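Local coordinates for protein putative pyridoxal phosphate-dependent transferase (Clostridium difficile, PDB 4DQ6) that is a putative pyridoxal phosphate-dependent transferase of the class I and II aminotransferase family, holding pyridoxal-5'-phosphate through a lysine, at residues E121-S125 and S359-G364; Y151-Y155 and R179-E185; Y63-P69 and R272-L278; A235-F240 and T281-Y285. One frame throughout, in Å; residues are numbered along the deposited sequence.

In the fold
From the N terminus, residues 63-69 come first and wait about 200 residues for 272-278, which leads into helix 275-287, to close interaction 3 at the subunit interface. Residues 121-125, after strand 116-119 of the mixed sheet, meet the loop 359-364 only near the end of the chain, so interaction 1 crosses interaction 3. Interaction 2 closes a short loop between strand 151-152 and the start of helix 183-195; it nests inside interactions 1 and 3 and touches interaction 1. Interaction 4 joins helix 237-240 to helix 275-287, crossing interaction 3 and nested inside interaction 1, with which it shares one pyridoxal-5'-phosphate.

Interaction 1 of 4, residues E121-S125 and S359-G364; sequences EPVYS and SFGIGG. With PLP (pyridoxal-5'-phosphate), chain C.
Pro-122 and Phe-360 form the dense centre of this contact, their CA atoms 4.8 Å apart, where the loop after strand 116-119 meets the loop before strand 367-371. The carbonyl O of Phe-360 faces two groups of the first loop. Val-123 N donates to Phe-360 O at 3.0 Å, in the carbonyl plane on a lone pair, and Pro-122 CA makes a CA-H...O contact to the same oxygen at 3.1 Å. A cis peptide bond precedes Pro-122. The Phe-360 ring has CG set anti to its own carbonyl carbon (chi1 -58°), and its edge is turned to the backbone of Val-123 and Tyr-124; the nearest approach is Phe-360 CD1 to Val-123 O at 3.6 Å.

A second bond grips the turn from Gly-361 to Gly-364, a type II turn closed by Gly-364 N to Gly-361 O at 3.0 Å. The extended Glu-121 chain brings OE1 within 2.8 Å of Ile-362 N, nearly straight at 166° but reached from above the carboxylate plane. Its OE2 is held by Asn-128. Packing thins toward the exposed ends: Ile-362 lays CG1 beside Glu-121 OE1 at 3.7 Å, and Ser-125 CB meets Ser-359 O at the other margin.

Tyr-124 points away from this junction, its ring offering one face to pyridoxal-5'-phosphate, whose C4 lies 3.4 Å from Tyr-124 CZ. The chemistry is thus divided: backbone and carboxylate bonds tie the loop to the 359-364 turn, while the next side chain is left to cover the pyridine ring of pyridoxal-5'-phosphate.

Interaction 2 of 4, residues Y151-Y155 and R179-E185; sequences YIMDY and RVWTKDE
The backbones of 151-155 and 179-185 stay well apart, with CA atoms 7.3 Å from Tyr-151 to Arg-179 and 7.8 Å from Met-153 to Glu-185, so side chains must span the gap. Arg-179, bent at chi2 and chi3, directs NH2 to Tyr-151 O at 2.9 Å; the oxygen lies in the guanidinium plane, and the donor is nearly along the C=O axis. The same guanidinium grips Glu-185 end-on: NH1 goes to OE1 and NH2 to OE2, each on a syn lone pair. Glu-185 OE1 also accepts from Thr-182 N on its anti lone pair, while Glu-185 N returns a bond to Thr-182 OG1, making a capping box at the helix start.

Trp-181 is sandwiched. Arg-179 CB lies over one face, and the extended Met-153 chain brings CE over the other, 3.6 Å from the centroid of the five-membered ring and 13° off its normal. Met-153 SD stands farther off above the six-membered ring, a Met-aromatic contact. Tyr-155 OH donates to Glu-185 O at 2.9 Å, and one water joins Met-153 N, Tyr-155 OH and Glu-185 OE2.

Glu-323 takes the NE of Arg-179 in a salt bridge, and Cys-171 O receives Trp-181 NE1. The contact therefore joins strand 151-152 to the N-terminal end of helix 183-195, with Met-153 and Trp-181 both packed on Leu-170 of strand 165-171.

Interaction 3 of 4, residues Y63-P69 and R272-L278; sequences YGYTTRP and RNNCFSL. With PLP (pyridoxal-5'-phosphate), chain F.
The N-terminal turn of helix 275-287 meets the loop 63-69 at the dimer interface of this class I and II aminotransferase relative, where Tyr-65 reaches the pyridoxal-5'-phosphate of the second subunit. Asn-274 is the helix N-cap: its OD1 accepts from Ser-277 N at 2.9 Å and, weakly, from Phe-276 N. Just before it, Asn-273 OD1 is clasped side-on by Arg-68, whose NE and NH2 both donate to this one oxygen, at 2.9 and 2.8 Å, with the acceptor in the guanidinium plane; the two flat groups stand 53° apart.

Arg-272, extended from CG to NE, sends NH1 to Thr-66 O at 3.0 Å, from above the carbonyl plane rather than on a lone pair. Its charge is also met by Glu-24 of the second subunit, which accepts from Thr-67 OG1 as well. Two waters stitch the backbones together, one from Thr-66 O to Asn-273 N and the other from Thr-66 N to Asn-273 O.

Apolar groups fill in beside these bonds. Thr-66 CG2, anti to the backbone N, slides past Leu-278 CD2 at 3.7 Å, and Pro-69 CD meets the same methyl at 3.7 Å. The Tyr-63 and Phe-276 rings pass at a slant, planes 37° apart. Leu-278 CD2 also presses against Thr-67 O at 3.4 Å, a carbonyl oxygen buried here without a polar partner.

Interaction 4 of 4, residues A235-F240 and T281-Y285; sequences APTKTF and TEASY. With PLP (pyridoxal-5'-phosphate), chain C.
A chi1 of -66° at Phe-240 sets CG anti to the carbonyl carbon and brings the ring under Ser-284 CB, while a chi1 of 72° at Ser-284 turns OG back toward Thr-281 O. The CH-pi contact measures 3.6 Å from Ser-284 CB to the Phe-240 ring centroid, 18° off the normal. Thr-239 CG2 lies over the opposite face, so the ring is pinched from two sides. In one of two deposited conformers of Ser-284, OG donates to Thr-281 O at 2.9 Å.

Pro-236 packs against three side chains of the helix: CB lies 3.6 Å from Ser-284 OG, CG faces Thr-281, and Tyr-285 crosses the proline at about a right angle. A water lies between Tyr-285 OH, 2.7 Å from it, and Ala-235 O. The hydroxyl also bonds to Tyr-249.

Lys-238 points the other way, joined by NZ to C4A of pyridoxal-5'-phosphate at 1.3 Å, the internal aldimine linkage. The short, weakly bonded helix about 237-240 bearing it is thus packed on helix 275-287, with Ile-50 of helix 48-58 against Phe-240 and Ser-284, and Ile-76 of helix 70-84 against Tyr-285.

Interaction 1 of 4, residues E121-S125 and S359-G364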
# COMPACT_ATOMS: atom_id res chain seq x y z
N GLU A 121 -22.84 -7.75 -14.66
CA GLU A 121 -23.47 -6.58 -14.03
C GLU A 121 -24.93 -6.85 -13.68
O GLU A 121 -25.59 -7.67 -14.30
CB GLU A 121 -23.36 -5.39 -14.98
CG GLU A 121 -21.90 -4.88 -14.97
CD GLU A 121 -21.67 -3.55 -15.64
OE1 GLU A 121 -22.53 -3.15 -16.42
OE2 GLU A 121 -20.61 -2.90 -15.36
N PRO A 122 -25.48 -6.16 -12.68
CA PRO A 122 -24.82 -5.08 -11.93
C PRO A 122 -23.79 -5.64 -10.98
O PRO A 122 -24.05 -6.66 -10.31
CB PRO A 122 -25.99 -4.43 -11.22
CG PRO A 122 -27.01 -5.53 -11.03
CD PRO A 122 -26.86 -6.42 -12.27
N VAL A 123 -22.64 -4.98 -10.83
CA VAL A 123 -21.59 -5.44 -9.97
C VAL A 123 -20.77 -4.24 -9.50
O VAL A 123 -20.74 -3.21 -10.16
CB VAL A 123 -20.71 -6.56 -10.62
CG1 VAL A 123 -19.83 -5.95 -11.72
CG2 VAL A 123 -19.83 -7.29 -9.62
N TYR A 124 -20.10 -4.46 -8.38
CA TYR A 124 -19.05 -3.60 -7.77
C TYR A 124 -18.33 -2.83 -8.88
O TYR A 124 -17.78 -3.44 -9.80
CB TYR A 124 -18.10 -4.49 -7.02
CG TYR A 124 -17.03 -3.76 -6.24
CD1 TYR A 124 -17.38 -2.80 -5.32
CD2 TYR A 124 -15.68 -4.07 -6.42
CE1 TYR A 124 -16.42 -2.12 -4.61
CE2 TYR A 124 -14.69 -3.38 -5.69
CZ TYR A 124 -15.09 -2.42 -4.80
OH TYR A 124 -14.17 -1.69 -4.02
N SER A 125 -18.39 -1.49 -8.83
CA SER A 125 -18.06 -0.71 -10.03
C SER A 125 -16.59 -0.80 -10.41
O SER A 125 -16.28 -0.65 -11.58
CB SER A 125 -18.50 0.71 -9.90
OG SER A 125 -17.73 1.32 -8.85
N SER A 359 -24.66 3.12 -10.70
CA SER A 359 -23.21 3.06 -10.61
C SER A 359 -22.65 1.63 -10.75
O SER A 359 -21.48 1.45 -11.04
CB SER A 359 -22.77 3.67 -9.29
OG SER A 359 -23.01 2.79 -8.16
N PHE A 360 -23.52 0.62 -10.56
CA PHE A 360 -23.15 -0.80 -10.72
C PHE A 360 -23.33 -1.33 -12.14
O PHE A 360 -23.09 -2.49 -12.38
CB PHE A 360 -23.91 -1.63 -9.70
CG PHE A 360 -23.68 -1.21 -8.27
CD1 PHE A 360 -22.59 -1.67 -7.53
CD2 PHE A 360 -24.55 -0.36 -7.66
CE1 PHE A 360 -22.36 -1.26 -6.20
CE2 PHE A 360 -24.35 0.09 -6.35
CZ PHE A 360 -23.26 -0.39 -5.60
N GLY A 361 -23.71 -0.48 -13.09
CA GLY A 361 -23.79 -0.89 -14.48
C GLY A 361 -25.16 -1.41 -14.86
O GLY A 361 -26.21 -0.99 -14.28
N ILE A 362 -25.15 -2.28 -15.87
CA ILE A 362 -26.39 -2.75 -16.47
C ILE A 362 -27.21 -3.45 -15.43
O ILE A 362 -26.68 -4.27 -14.72
CB ILE A 362 -26.05 -3.67 -17.64
CG1 ILE A 362 -25.42 -2.83 -18.75
CG2 ILE A 362 -27.29 -4.37 -18.20
CD1 ILE A 362 -24.66 -3.63 -19.78
N GLY A 363 -28.50 -3.12 -15.33
CA GLY A 363 -29.37 -3.75 -14.37
C GLY A 363 -29.43 -2.99 -13.07
O GLY A 363 -30.24 -3.36 -12.19
N GLY A 364 -28.63 -1.95 -12.89
CA GLY A 364 -28.72 -1.17 -11.66
C GLY A 364 -29.77 -0.07 -11.65
O GLY A 364 -30.13 0.42 -10.60
N1 PLP C . -14.24 -6.42 -4.06
C2 PLP C . -15.58 -6.28 -3.76
C2A PLP C . -16.67 -7.09 -4.40
C3 PLP C . -16.02 -5.33 -2.76
O3 PLP C . -17.31 -5.18 -2.49
C4 PLP C . -15.02 -4.52 -2.09
C4A PLP C . -15.42 -3.47 -1.08
C5 PLP C . -13.63 -4.73 -2.45
C6 PLP C . -13.29 -5.67 -3.45
C5A PLP C . -12.59 -3.92 -1.74
O4P PLP C . -11.51 -3.88 -2.60
P PLP C . -10.13 -3.31 -1.98
O1P PLP C . -9.60 -4.44 -1.17
O2P PLP C . -9.36 -2.96 -3.31
O3P PLP C . -10.61 -2.13 -1.08

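Interaction 2 of 4, residues Y151-Y155 and R179-E185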
# COMPACT_ATOMS: atom_id res chain seq x y z
N TYR A 151 -31.82 -13.06 -8.76
CA TYR A 151 -30.82 -13.02 -9.81
C TYR A 151 -30.14 -14.37 -10.00
O TYR A 151 -29.80 -15.08 -9.06
CB TYR A 151 -29.72 -12.00 -9.52
CG TYR A 151 -30.17 -10.57 -9.58
CD1 TYR A 151 -30.77 -9.96 -8.48
CD2 TYR A 151 -30.14 -9.84 -10.79
CE1 TYR A 151 -31.19 -8.65 -8.52
CE2 TYR A 151 -30.55 -8.51 -10.86
CZ TYR A 151 -31.08 -7.92 -9.67
OH TYR A 151 -31.47 -6.61 -9.80
N ILE A 152 -29.87 -14.71 -11.26
CA ILE A 152 -29.03 -15.84 -11.63
C ILE A 152 -28.06 -15.40 -12.73
O ILE A 152 -28.22 -14.35 -13.34
CB ILE A 152 -29.86 -17.10 -12.06
CG1 ILE A 152 -30.64 -16.88 -13.36
CG2 ILE A 152 -30.65 -17.57 -10.79
CD1 ILE A 152 -31.21 -18.18 -13.96
N MET A 153 -27.03 -16.20 -12.89
CA MET A 153 -26.18 -16.06 -14.11
C MET A 153 -26.91 -16.34 -15.42
O MET A 153 -27.78 -17.23 -15.51
CB MET A 153 -24.97 -16.94 -13.96
CG MET A 153 -24.17 -16.70 -12.67
SD MET A 153 -22.59 -17.56 -12.76
CE MET A 153 -21.92 -17.16 -11.15
N ASP A 154 -26.58 -15.55 -16.45
CA ASP A 154 -27.16 -15.78 -17.76
C ASP A 154 -26.19 -16.63 -18.59
O ASP A 154 -25.37 -16.11 -19.33
CB ASP A 154 -27.52 -14.48 -18.45
CG ASP A 154 -28.34 -14.68 -19.70
OD1 ASP A 154 -28.32 -15.81 -20.27
OD2 ASP A 154 -29.04 -13.72 -20.13
N TYR A 155 -26.29 -17.94 -18.44
CA TYR A 155 -25.29 -18.85 -18.97
C TYR A 155 -25.29 -18.84 -20.48
O TYR A 155 -24.21 -18.96 -21.08
CB TYR A 155 -25.51 -20.27 -18.43
CG TYR A 155 -25.32 -20.40 -16.94
CD1 TYR A 155 -24.04 -20.31 -16.36
CD2 TYR A 155 -26.40 -20.55 -16.12
CE1 TYR A 155 -23.85 -20.43 -15.00
CE2 TYR A 155 -26.20 -20.68 -14.76
CZ TYR A 155 -24.95 -20.58 -14.22
OH TYR A 155 -24.77 -20.74 -12.88
N ARG A 179 -26.10 -12.36 -3.88
CA ARG A 179 -26.11 -13.81 -4.24
C ARG A 179 -24.89 -14.54 -3.66
O ARG A 179 -23.75 -14.12 -3.88
CB ARG A 179 -26.19 -14.09 -5.76
CG ARG A 179 -27.58 -13.96 -6.41
CD ARG A 179 -28.68 -14.83 -5.85
NE ARG A 179 -28.22 -16.16 -5.46
CZ ARG A 179 -28.08 -17.22 -6.23
NH1 ARG A 179 -27.59 -18.32 -5.75
NH2 ARG A 179 -28.39 -17.13 -7.52
N VAL A 180 -25.14 -15.66 -3.00
CA VAL A 180 -24.15 -16.63 -2.62
C VAL A 180 -24.33 -17.79 -3.63
O VAL A 180 -25.28 -18.55 -3.55
CB VAL A 180 -24.35 -17.06 -1.14
CG1 VAL A 180 -23.46 -18.23 -0.78
CG2 VAL A 180 -24.06 -15.87 -0.21
N TRP A 181 -23.47 -17.86 -4.64
CA TRP A 181 -23.68 -18.84 -5.69
C TRP A 181 -23.60 -20.25 -5.12
O TRP A 181 -22.74 -20.56 -4.27
CB TRP A 181 -22.62 -18.66 -6.75
CG TRP A 181 -22.58 -17.25 -7.35
CD1 TRP A 181 -21.55 -16.33 -7.23
CD2 TRP A 181 -23.62 -16.56 -8.09
NE1 TRP A 181 -21.85 -15.19 -7.88
CE2 TRP A 181 -23.11 -15.22 -8.36
CE3 TRP A 181 -24.89 -16.87 -8.44
CZ2 TRP A 181 -23.84 -14.30 -9.14
CZ3 TRP A 181 -25.62 -15.94 -9.23
CH2 TRP A 181 -25.12 -14.66 -9.48
N THR A 182 -24.47 -21.15 -5.62
CA THR A 182 -24.41 -22.54 -5.19
C THR A 182 -23.30 -23.28 -5.96
O THR A 182 -22.79 -22.79 -6.98
CB THR A 182 -25.73 -23.27 -5.43
OG1 THR A 182 -25.92 -23.35 -6.85
CG2 THR A 182 -26.93 -22.51 -4.80
N LYS A 183 -22.88 -24.40 -5.42
CA LYS A 183 -21.86 -25.21 -6.09
C LYS A 183 -22.28 -25.51 -7.49
O LYS A 183 -21.48 -25.39 -8.41
CB LYS A 183 -21.63 -26.47 -5.31
CG LYS A 183 -20.61 -27.38 -5.98
CD LYS A 183 -20.67 -28.74 -5.31
CE LYS A 183 -19.82 -28.71 -4.06
NZ LYS A 183 -18.37 -28.61 -4.41
N ASP A 184 -23.54 -25.88 -7.68
CA ASP A 184 -23.98 -26.18 -9.05
C ASP A 184 -23.97 -24.97 -9.99
O ASP A 184 -23.67 -25.07 -11.21
CB ASP A 184 -25.34 -26.85 -9.07
CG ASP A 184 -25.32 -28.32 -8.59
OD1 ASP A 184 -24.23 -28.91 -8.43
OD2 ASP A 184 -26.44 -28.89 -8.44
N GLU A 185 -24.25 -23.78 -9.45
CA GLU A 185 -24.15 -22.59 -10.27
C GLU A 185 -22.69 -22.29 -10.66
O GLU A 185 -22.39 -21.88 -11.77
CB GLU A 185 -24.75 -21.36 -9.59
CG GLU A 185 -26.25 -21.35 -9.55
CD GLU A 185 -26.82 -20.23 -8.70
OE1 GLU A 185 -26.43 -20.18 -7.54
OE2 GLU A 185 -27.63 -19.43 -9.22
O HOH W 1 -26.76 -18.86 -11.71

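Interaction 3 of 4, residues Y63-P69 and R272-L278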
# COMPACT_ATOMS: atom_id res chain seq x y z
N TYR A 63 8.46 1.33 14.56
CA TYR A 63 7.59 1.06 13.39
C TYR A 63 8.34 1.01 12.07
O TYR A 63 8.02 1.77 11.17
CB TYR A 63 6.44 2.08 13.32
CG TYR A 63 5.85 2.32 14.68
CD1 TYR A 63 5.07 1.34 15.29
CD2 TYR A 63 5.99 3.53 15.29
CE1 TYR A 63 4.55 1.50 16.56
CE2 TYR A 63 5.47 3.73 16.57
CZ TYR A 63 4.71 2.73 17.17
OH TYR A 63 4.23 2.99 18.48
N GLY A 64 9.35 0.16 12.01
CA GLY A 64 10.18 0.01 10.80
C GLY A 64 9.70 -1.05 9.87
O GLY A 64 8.57 -1.51 9.91
N TYR A 65 10.58 -1.43 8.93
CA TYR A 65 10.15 -2.39 7.87
C TYR A 65 9.76 -3.71 8.51
O TYR A 65 10.44 -4.27 9.38
CB TYR A 65 11.33 -2.61 6.96
CG TYR A 65 11.66 -1.45 6.07
CD1 TYR A 65 10.83 -1.08 5.06
CD2 TYR A 65 12.82 -0.70 6.27
CE1 TYR A 65 11.13 -0.00 4.21
CE2 TYR A 65 13.12 0.39 5.46
CZ TYR A 65 12.28 0.74 4.46
OH TYR A 65 12.55 1.81 3.63
N THR A 66 8.62 -4.23 8.07
CA THR A 66 7.93 -5.32 8.70
C THR A 66 8.10 -6.61 7.98
O THR A 66 7.86 -6.65 6.79
CB THR A 66 6.44 -4.99 8.80
OG1 THR A 66 6.33 -3.75 9.53
CG2 THR A 66 5.59 -6.10 9.42
N THR A 67 8.52 -7.64 8.69
CA THR A 67 8.64 -8.98 8.12
C THR A 67 7.30 -9.73 8.25
O THR A 67 6.49 -9.42 9.10
CB THR A 67 9.77 -9.74 8.83
OG1 THR A 67 10.08 -10.87 8.05
CG2 THR A 67 9.37 -10.22 10.23
N ARG A 68 7.04 -10.69 7.37
CA ARG A 68 5.83 -11.49 7.42
C ARG A 68 6.19 -12.86 7.99
O ARG A 68 6.77 -13.71 7.29
CB ARG A 68 5.21 -11.63 6.02
CG ARG A 68 3.83 -12.29 5.97
CD ARG A 68 3.25 -12.30 4.56
NE ARG A 68 3.04 -10.95 4.10
CZ ARG A 68 3.80 -10.31 3.21
NH1 ARG A 68 4.77 -10.95 2.55
NH2 ARG A 68 3.58 -9.06 3.01
N PRO A 69 5.91 -13.07 9.26
CA PRO A 69 6.31 -14.35 9.87
C PRO A 69 5.44 -15.48 9.32
O PRO A 69 4.35 -15.22 8.85
CB PRO A 69 6.03 -14.15 11.37
CG PRO A 69 4.98 -13.13 11.41
CD PRO A 69 5.20 -12.22 10.21
N ARG A 272 5.47 -5.53 1.32
CA ARG A 272 5.33 -5.72 2.78
C ARG A 272 3.99 -5.24 3.31
O ARG A 272 3.47 -4.21 2.87
CB ARG A 272 6.45 -4.96 3.53
CG ARG A 272 7.86 -5.33 3.19
CD ARG A 272 8.91 -4.72 4.11
NE ARG A 272 10.22 -5.22 3.76
CZ ARG A 272 10.71 -6.41 4.12
NH1 ARG A 272 10.02 -7.26 4.86
NH2 ARG A 272 11.90 -6.76 3.68
N ASN A 273 3.46 -5.94 4.34
CA ASN A 273 2.36 -5.43 5.15
C ASN A 273 2.90 -4.23 5.92
O ASN A 273 4.08 -4.18 6.26
CB ASN A 273 1.93 -6.45 6.20
CG ASN A 273 1.15 -7.62 5.64
OD1 ASN A 273 1.72 -8.50 4.98
ND2 ASN A 273 -0.15 -7.65 5.90
N ASN A 274 2.03 -3.25 6.18
CA ASN A 274 2.36 -2.27 7.25
C ASN A 274 2.27 -3.00 8.57
O ASN A 274 1.73 -4.07 8.71
CB ASN A 274 1.49 -1.00 7.18
CG ASN A 274 0.04 -1.25 7.59
OD1 ASN A 274 -0.18 -1.52 8.78
ND2 ASN A 274 -0.93 -1.11 6.68
N CYS A 275 2.90 -2.43 9.55
CA CYS A 275 3.09 -3.18 10.78
C CYS A 275 1.79 -3.51 11.47
O CYS A 275 1.74 -4.48 12.25
CB CYS A 275 4.03 -2.46 11.71
SG CYS A 275 3.59 -0.82 12.20
N PHE A 276 0.78 -2.69 11.25
CA PHE A 276 -0.50 -2.90 11.94
C PHE A 276 -1.39 -3.91 11.22
O PHE A 276 -2.06 -4.73 11.83
CB PHE A 276 -1.18 -1.57 12.22
CG PHE A 276 -0.48 -0.75 13.26
CD1 PHE A 276 -0.40 -1.24 14.57
CD2 PHE A 276 0.10 0.51 13.02
CE1 PHE A 276 0.20 -0.52 15.59
CE2 PHE A 276 0.76 1.23 14.05
CZ PHE A 276 0.77 0.70 15.36
N SER A 277 -1.45 -3.83 9.91
CA SER A 277 -2.10 -4.82 9.13
C SER A 277 -1.61 -6.25 9.44
O SER A 277 -2.39 -7.21 9.51
CB SER A 277 -1.84 -4.46 7.63
OG SER A 277 -1.95 -5.48 6.75
N LEU A 278 -0.30 -6.38 9.60
CA LEU A 278 0.28 -7.69 9.87
C LEU A 278 -0.33 -8.34 11.09
O LEU A 278 -0.80 -9.49 11.05
CB LEU A 278 1.77 -7.59 10.14
CG LEU A 278 2.46 -8.94 10.18
CD1 LEU A 278 2.83 -9.33 8.73
CD2 LEU A 278 3.73 -8.89 11.04
N1 PLP F . 14.95 5.84 -1.70
C2 PLP F . 16.18 5.81 -1.11
C2A PLP F . 17.42 6.50 -1.57
C3 PLP F . 16.30 5.05 0.12
O3 PLP F . 17.48 4.99 0.70
C4 PLP F . 15.16 4.34 0.66
C4A PLP F . 15.29 3.53 1.93
C5 PLP F . 13.92 4.49 -0.07
C6 PLP F . 13.87 5.24 -1.26
C5A PLP F . 12.74 3.79 0.50
O4P PLP F . 11.88 3.57 -0.57
P PLP F . 10.35 3.13 -0.22
O1P PLP F . 10.59 2.13 0.94
O2P PLP F . 9.70 4.36 0.39
O3P PLP F . 9.92 2.54 -1.68
O HOH W 2 5.50 -7.84 5.47
O HOH W 3 6.55 -2.73 6.60

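Interaction 4 of 4, residues A235-F240 and T281-Y285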
# COMPACT_ATOMS: atom_id res chain seq x y z
N ALA A 235 -9.78 -11.32 1.81
CA ALA A 235 -9.16 -10.34 2.70
C ALA A 235 -9.89 -10.45 4.02
O ALA A 235 -11.04 -10.88 4.04
CB ALA A 235 -9.33 -8.93 2.18
N PRO A 236 -9.29 -9.99 5.14
CA PRO A 236 -10.01 -9.82 6.38
C PRO A 236 -10.80 -8.53 6.48
O PRO A 236 -11.49 -8.31 7.48
CB PRO A 236 -8.89 -9.81 7.38
CG PRO A 236 -7.77 -9.14 6.71
CD PRO A 236 -7.86 -9.70 5.31
N THR A 237 -10.69 -7.65 5.48
CA THR A 237 -11.10 -6.28 5.64
C THR A 237 -12.60 -6.09 5.69
O THR A 237 -13.08 -5.30 6.48
CB THR A 237 -10.51 -5.34 4.59
OG1 THR A 237 -10.83 -5.89 3.33
CG2 THR A 237 -9.02 -5.25 4.71
N LYS A 238 -13.34 -6.72 4.80
CA LYS A 238 -14.81 -6.59 4.81
C LYS A 238 -15.33 -7.31 6.06
O LYS A 238 -16.18 -6.78 6.76
CB LYS A 238 -15.50 -7.19 3.59
CG LYS A 238 -15.28 -6.39 2.33
CD LYS A 238 -16.21 -5.16 2.23
CE LYS A 238 -15.64 -4.03 1.36
NZ LYS A 238 -15.92 -4.12 -0.09
N THR A 239 -14.82 -8.51 6.31
CA THR A 239 -15.28 -9.36 7.45
C THR A 239 -15.17 -8.67 8.79
O THR A 239 -16.13 -8.65 9.59
CB THR A 239 -14.51 -10.64 7.48
OG1 THR A 239 -14.52 -11.30 6.18
CG2 THR A 239 -14.94 -11.60 8.68
N PHE A 240 -14.02 -8.04 8.97
CA PHE A 240 -13.69 -7.55 10.28
C PHE A 240 -13.63 -6.03 10.34
O PHE A 240 -13.29 -5.49 11.38
CB PHE A 240 -12.37 -8.14 10.83
CG PHE A 240 -12.46 -9.60 11.07
CD1 PHE A 240 -13.11 -10.05 12.19
CD2 PHE A 240 -11.96 -10.53 10.17
CE1 PHE A 240 -13.23 -11.39 12.47
CE2 PHE A 240 -12.11 -11.89 10.42
CZ PHE A 240 -12.67 -12.32 11.61
N THR A 281 -4.41 -8.87 10.92
CA THR A 281 -4.89 -9.94 10.07
C THR A 281 -4.79 -11.29 10.78
O THR A 281 -5.73 -12.07 10.88
CB THR A 281 -4.06 -9.95 8.77
OG1 THR A 281 -4.28 -8.74 8.04
CG2 THR A 281 -4.43 -11.16 7.89
N GLU A 282 -3.65 -11.54 11.43
CA GLU A 282 -3.44 -12.80 12.11
C GLU A 282 -4.37 -12.89 13.32
O GLU A 282 -4.99 -13.93 13.56
CB GLU A 282 -2.01 -12.88 12.56
CG GLU A 282 -1.72 -14.14 13.31
CD GLU A 282 -0.25 -14.40 13.56
OE1 GLU A 282 0.62 -14.07 12.72
OE2 GLU A 282 0.02 -15.03 14.60
N ALA A 283 -4.54 -11.77 14.02
CA ALA A 283 -5.45 -11.75 15.16
C ALA A 283 -6.92 -11.99 14.77
O ALA A 283 -7.63 -12.66 15.49
CB ALA A 283 -5.34 -10.43 15.93
N SER A 284 -7.35 -11.35 13.68
CA SER A 284 -8.73 -11.50 13.21
C SER A 284 -9.02 -12.97 12.88
O SER A 284 -10.05 -13.53 13.31
CB SER A 284 -9.02 -10.58 12.02
OG SER A 284 -8.42 -10.95 10.80
N TYR A 285 -8.12 -13.62 12.16
CA TYR A 285 -8.43 -14.99 11.74
C TYR A 285 -8.25 -15.98 12.89
O TYR A 285 -9.07 -16.89 13.07
CB TYR A 285 -7.60 -15.38 10.53
CG TYR A 285 -8.05 -14.75 9.22
CD1 TYR A 285 -9.38 -14.58 8.93
CD2 TYR A 285 -7.13 -14.38 8.29
CE1 TYR A 285 -9.79 -14.03 7.76
CE2 TYR A 285 -7.55 -13.86 7.07
CZ TYR A 285 -8.86 -13.77 6.80
OH TYR A 285 -9.24 -13.21 5.59
N1 PLP C . -14.24 -6.42 -4.06
C2 PLP C . -15.58 -6.28 -3.76
C2A PLP C . -16.67 -7.09 -4.40
C3 PLP C . -16.02 -5.33 -2.76
O3 PLP C . -17.31 -5.18 -2.49
C4 PLP C . -15.02 -4.52 -2.09
C4A PLP C . -15.42 -3.47 -1.08
C5 PLP C . -13.63 -4.73 -2.45
C6 PLP C . -13.29 -5.67 -3.45
C5A PLP C . -12.59 -3.92 -1.74
O4P PLP C . -11.51 -3.88 -2.60
P PLP C . -10.13 -3.31 -1.98
O1P PLP C . -9.60 -4.44 -1.17
O2P PLP C . -9.36 -2.96 -3.31
O3P PLP C . -10.61 -2.13 -1.08
O HOH W 4 -11.63 -13.87 4.62